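3-keto-5-aminohexanoate cleavage protein (Archaeoglobus fulgidus, PDB 3LOT) probably catalyses the zinc-dependent cleavage of 3-keto-5-aminohexanoate, as a member of the beta-keto acid cleavage enzyme family with a TIM-barrel fold. Local coordinates at residues N152-K155 and D156-A159; P139-L142 and E143-D147. All coordinates share one frame; numbering follows the deposited sequence.

Overall arrangement
Interaction 2 comes first along the chain, toward the end of helix 137-144, and interaction 1 follows at the start of helix 154-166; between them runs the short strand 149-150, paired with 119-120. The two do not touch within one subunit: their centres lie 25 Å apart and their nearest atoms about 13 Å. They meet instead across the subunit interface, where Arg146 and Asp147 of one copy bind Glu158 and Thr153 of another. Neither supplies a zinc ligand. The metal sits on His50, His52 and Glu262, with the side chain of Tyr141 about 10 Å and that of Asn152 about 12 Å from it.

Interaction 1: N152-K155 and D156-A159; sequences NTFK and DLEA
Two groups grip Thr153 OG1: Asp156 N donates to it at 2.9 Å with an N-H...O angle of 166°, and Asp147 OD1 of the second subunit is hydrogen-bonded to it. The return bond runs from Thr153 N to Asp156 OD2, 3.0 Å long, and reaches that oxygen from above the carboxylate plane, 41° out of it. Together the two bonds make a capping box, with Thr153 as N-cap of helix 154-166. Thr153 takes part because OG1 sits between its own backbone N and carbonyl carbon (chi1 69°), turned toward the first turn of the helix. Asp156 carries CG beside its backbone N, which swings the carboxylate back over the N-cap residue. With an alanine here, Thr153 N is likely to lose its carboxylate acceptor, and the capping box would be reduced to the single bond into Thr153 OG1. Behind the box, Leu157 N bonds to Thr153 O at 2.8 Å and Glu158 N to Phe154 O at 2.9 Å; the bond from Ala159 N to Lys155 O is weak. Leu157 folds its branch over the incoming chain, with CG 3.1 Å from Thr153 O and CD2 4.1 Å from Asn152 CB, while its CD1 meets the Phe154 ring obliquely. The carboxylate of Glu158 is taken by Arg146 of the second subunit in a salt bridge, so the start of the helix is both capped and part of the subunit interface. On the side within its own chain, Phe154 packs edge-to-face on Phe186 of helix 178-189, Leu157 touches Phe114 of strand 111-115, and Asn152 is hydrogen-bonded to Arg100 of helix 97-100.

Interaction 2: P139-L142 and E143-D147; sequences PEYL and EMTRD
With OG1 set between its own backbone N and carbonyl carbon (chi1 71°), Thr145 turns its hydroxyl back to Leu142 and its methyl to Tyr141, whose ring stands anti to the backbone N (chi1 169°). The hydroxyl donates to Leu142 O at 2.8 Å, three residues back, and is also hydrogen-bonded to the backbone N of Ile123. CG2 lies over one face of the Tyr141 ring, offset toward the rim, 4.2 Å from CE1. At its far end the tyrosine hydroxyl is hydrogen-bonded to the hydroxyl of Thr92. Along the backbone, alpha-helical i to i+4 bonds run through this part of helix 137-144 and on to Thr145: Glu143 N to Pro139 O at 3.0 Å, Met144 N to Glu140 O at 2.9 Å, and a longer one from Thr145 N to Tyr141 O. Further on the bonds shift to i+3, with Arg146 N donating to Glu143 O and Asp147 N to Met144 O. On another side of the turn, Arg146 grips Glu143 side-on: NH2 meets the syn lone pair of OE1 at 2.9 Å, in the guanidinium plane, and NE reaches OE2 at 2.9 Å, tilted from it. That two-pronged salt bridge restrains the guanidinium, whose remaining nitrogen, NH1, pairs with Glu158 of the second subunit.

Interaction 1: N152-K155 and D156-A159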
loop_
_atom_site.group_PDB
_atom_site.type_symbol
_atom_site.label_atom_id
_atom_site.label_comp_id
_atom_site.label_asym_id
_atom_site.label_seq_id
_atom_site.Cartn_x
_atom_site.Cartn_y
_atom_site.Cartn_z
ATOM N N ASN D 152 -15.915 19.076 14.912
ATOM C CA ASN D 152 -14.619 19.672 15.207
ATOM C C ASN D 152 -14.165 20.406 13.947
ATOM O O ASN D 152 -13.401 19.866 13.149
ATOM C CB ASN D 152 -13.585 18.616 15.653
ATOM C CG ASN D 152 -14.099 17.709 16.801
ATOM O OD1 ASN D 152 -13.916 18.049 17.984
ATOM N ND2 ASN D 152 -14.706 16.519 16.454
ATOM N N THR D 153 -14.691 21.602 13.758
ATOM C CA THR D 153 -14.428 22.383 12.574
ATOM C C THR D 153 -13.037 23.019 12.623
ATOM O O THR D 153 -12.407 23.025 13.661
ATOM C CB THR D 153 -15.435 23.543 12.414
ATOM O OG1 THR D 153 -15.218 24.513 13.434
ATOM C CG2 THR D 153 -16.908 23.048 12.436
ATOM N N PHE D 154 -12.554 23.523 11.499
ATOM C CA PHE D 154 -11.257 24.143 11.483
ATOM C C PHE D 154 -11.248 25.355 12.398
ATOM O O PHE D 154 -10.300 25.573 13.149
ATOM C CB PHE D 154 -10.825 24.481 10.058
ATOM C CG PHE D 154 -10.392 23.282 9.287
ATOM C CD1 PHE D 154 -9.189 22.679 9.554
ATOM C CD2 PHE D 154 -11.199 22.740 8.292
ATOM C CE1 PHE D 154 -8.777 21.564 8.845
ATOM C CE2 PHE D 154 -10.800 21.619 7.594
ATOM C CZ PHE D 154 -9.579 21.015 7.892
ATOM N N LYS D 155 -12.329 26.123 12.405
ATOM C CA LYS D 155 -12.456 27.197 13.391
ATOM C C LYS D 155 -12.383 26.690 14.840
ATOM O O LYS D 155 -11.736 27.302 15.687
ATOM C CB LYS D 155 -13.766 27.970 13.214
ATOM C CG LYS D 155 -13.757 29.305 13.961
ATOM C CD LYS D 155 -15.051 30.057 13.698
ATOM C CE LYS D 155 -15.114 31.374 14.458
ATOM N NZ LYS D 155 -16.550 31.813 14.712
ATOM N N ASP D 156 -13.087 25.602 15.142
ATOM C CA ASP D 156 -12.986 24.981 16.478
ATOM C C ASP D 156 -11.520 24.608 16.790
ATOM O O ASP D 156 -11.031 24.858 17.882
ATOM C CB ASP D 156 -13.782 23.679 16.555
ATOM C CG ASP D 156 -15.303 23.874 16.519
ATOM O OD1 ASP D 156 -15.811 24.966 16.837
ATOM O OD2 ASP D 156 -15.980 22.872 16.196
ATOM N N LEU D 157 -10.838 23.995 15.829
ATOM C CA LEU D 157 -9.481 23.479 16.062
ATOM C C LEU D 157 -8.456 24.613 16.257
ATOM O O LEU D 157 -7.501 24.478 17.031
ATOM C CB LEU D 157 -9.045 22.542 14.923
ATOM C CG LEU D 157 -9.975 21.339 14.727
ATOM C CD1 LEU D 157 -9.599 20.555 13.481
ATOM C CD2 LEU D 157 -9.993 20.463 15.984
ATOM N N GLU D 158 -8.662 25.738 15.582
ATOM C CA GLU D 158 -7.803 26.878 15.763
ATOM C C GLU D 158 -7.903 27.353 17.220
ATOM O O GLU D 158 -6.881 27.548 17.880
ATOM C CB GLU D 158 -8.202 28.008 14.817
ATOM C CG GLU D 158 -7.899 27.723 13.359
ATOM C CD GLU D 158 -8.552 28.702 12.391
ATOM O OE1 GLU D 158 -8.805 29.874 12.774
ATOM O OE2 GLU D 158 -8.793 28.307 11.223
ATOM N N ALA D 159 -9.129 27.522 17.711
ATOM C CA ALA D 159 -9.357 28.024 19.076
ATOM C C ALA D 159 -8.825 27.014 20.118
ATOM O O ALA D 159 -8.225 27.412 21.132
ATOM C CB ALA D 159 -10.853 28.322 19.313
#

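Interaction 2: P139-L142 and E143-D147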
loop_
_atom_site.group_PDB
_atom_site.type_symbol
_atom_site.label_atom_id
_atom_site.label_comp_id
_atom_site.label_asym_id
_atom_site.label_seq_id
_atom_site.Cartn_x
_atom_site.Cartn_y
_atom_site.Cartn_z
ATOM N N PRO D 139 -30.833 3.640 25.907
ATOM C CA PRO D 139 -31.203 3.421 24.512
ATOM C C PRO D 139 -31.487 4.745 23.783
ATOM O O PRO D 139 -31.265 4.871 22.575
ATOM C CB PRO D 139 -32.457 2.559 24.609
ATOM C CG PRO D 139 -33.028 2.845 25.954
ATOM C CD PRO D 139 -31.826 3.060 26.827
ATOM N N GLU D 140 -31.966 5.732 24.500
ATOM C CA GLU D 140 -32.120 7.059 23.926
ATOM C C GLU D 140 -30.784 7.637 23.395
ATOM O O GLU D 140 -30.703 8.130 22.251
ATOM C CB GLU D 140 -32.710 7.983 24.958
ATOM C CG GLU D 140 -32.799 9.406 24.442
ATOM C CD GLU D 140 -33.873 10.233 25.139
ATOM O OE1 GLU D 140 -34.328 9.807 26.231
ATOM O OE2 GLU D 140 -34.256 11.306 24.582
ATOM N N TYR D 141 -29.747 7.552 24.211
ATOM C CA TYR D 141 -28.413 7.974 23.817
ATOM C C TYR D 141 -27.916 7.259 22.559
ATOM O O TYR D 141 -27.418 7.879 21.604
ATOM C CB TYR D 141 -27.444 7.735 24.974
ATOM C CG TYR D 141 -26.002 7.881 24.611
ATOM C CD1 TYR D 141 -25.489 9.100 24.164
ATOM C CD2 TYR D 141 -25.144 6.803 24.712
ATOM C CE1 TYR D 141 -24.137 9.234 23.830
ATOM C CE2 TYR D 141 -23.808 6.917 24.381
ATOM C CZ TYR D 141 -23.306 8.127 23.940
ATOM O OH TYR D 141 -21.968 8.210 23.613
ATOM N N LEU D 142 -28.057 5.946 22.545
ATOM C CA LEU D 142 -27.556 5.167 21.436
ATOM C C LEU D 142 -28.310 5.548 20.123
ATOM O O LEU D 142 -27.683 5.758 19.081
ATOM C CB LEU D 142 -27.692 3.668 21.749
ATOM C CG LEU D 142 -26.951 3.099 22.975
ATOM C CD1 LEU D 142 -27.314 1.617 23.093
ATOM C CD2 LEU D 142 -25.421 3.298 22.872
ATOM N N GLU D 143 -29.635 5.642 20.198
ATOM C CA GLU D 143 -30.451 6.074 19.057
ATOM C C GLU D 143 -30.089 7.449 18.530
ATOM O O GLU D 143 -30.036 7.660 17.310
ATOM C CB GLU D 143 -31.928 6.089 19.425
ATOM C CG GLU D 143 -32.856 6.563 18.301
ATOM C CD GLU D 143 -32.656 5.829 16.954
ATOM O OE1 GLU D 143 -32.276 4.624 16.928
ATOM O OE2 GLU D 143 -32.849 6.500 15.905
HETATM N N MSE D 144 -29.871 8.392 19.448
HETATM C CA MSE D 144 -29.561 9.740 19.043
HETATM C C MSE D 144 -28.267 9.896 18.308
HETATM O O MSE D 144 -28.166 10.795 17.467
HETATM C CB MSE D 144 -29.669 10.699 20.219
HETATM C CG MSE D 144 -31.142 10.952 20.463
HETATM SE SE MSE D 144 -31.488 11.981 22.030
HETATM C CE MSE D 144 -33.486 11.869 22.203
ATOM N N THR D 145 -27.289 9.023 18.552
ATOM C CA THR D 145 -26.054 9.061 17.723
ATOM C C THR D 145 -26.266 8.824 16.191
ATOM O O THR D 145 -25.362 9.144 15.353
ATOM C CB THR D 145 -24.954 8.105 18.272
ATOM O OG1 THR D 145 -25.317 6.718 18.048
ATOM C CG2 THR D 145 -24.738 8.387 19.792
ATOM N N ARG D 146 -27.428 8.289 15.813
ATOM C CA ARG D 146 -27.761 8.119 14.385
ATOM C C ARG D 146 -27.807 9.474 13.662
ATOM O O ARG D 146 -27.615 9.546 12.428
ATOM C CB ARG D 146 -29.092 7.407 14.226
ATOM C CG ARG D 146 -29.442 6.860 12.841
ATOM C CD ARG D 146 -30.952 6.542 12.714
ATOM N NE ARG D 146 -31.357 5.498 13.653
ATOM C CZ ARG D 146 -31.376 4.179 13.415
ATOM N NH1 ARG D 146 -31.110 3.663 12.210
ATOM N NH2 ARG D 146 -31.720 3.346 14.395
ATOM N N ASP D 147 -28.074 10.539 14.396
ATOM C CA ASP D 147 -28.190 11.847 13.779
ATOM C C ASP D 147 -27.436 12.947 14.524
ATOM O O ASP D 147 -27.889 14.122 14.546
ATOM C CB ASP D 147 -29.660 12.186 13.694
ATOM C CG ASP D 147 -29.955 13.441 12.854
ATOM O OD1 ASP D 147 -29.375 13.680 11.758
ATOM O OD2 ASP D 147 -30.861 14.151 13.292
#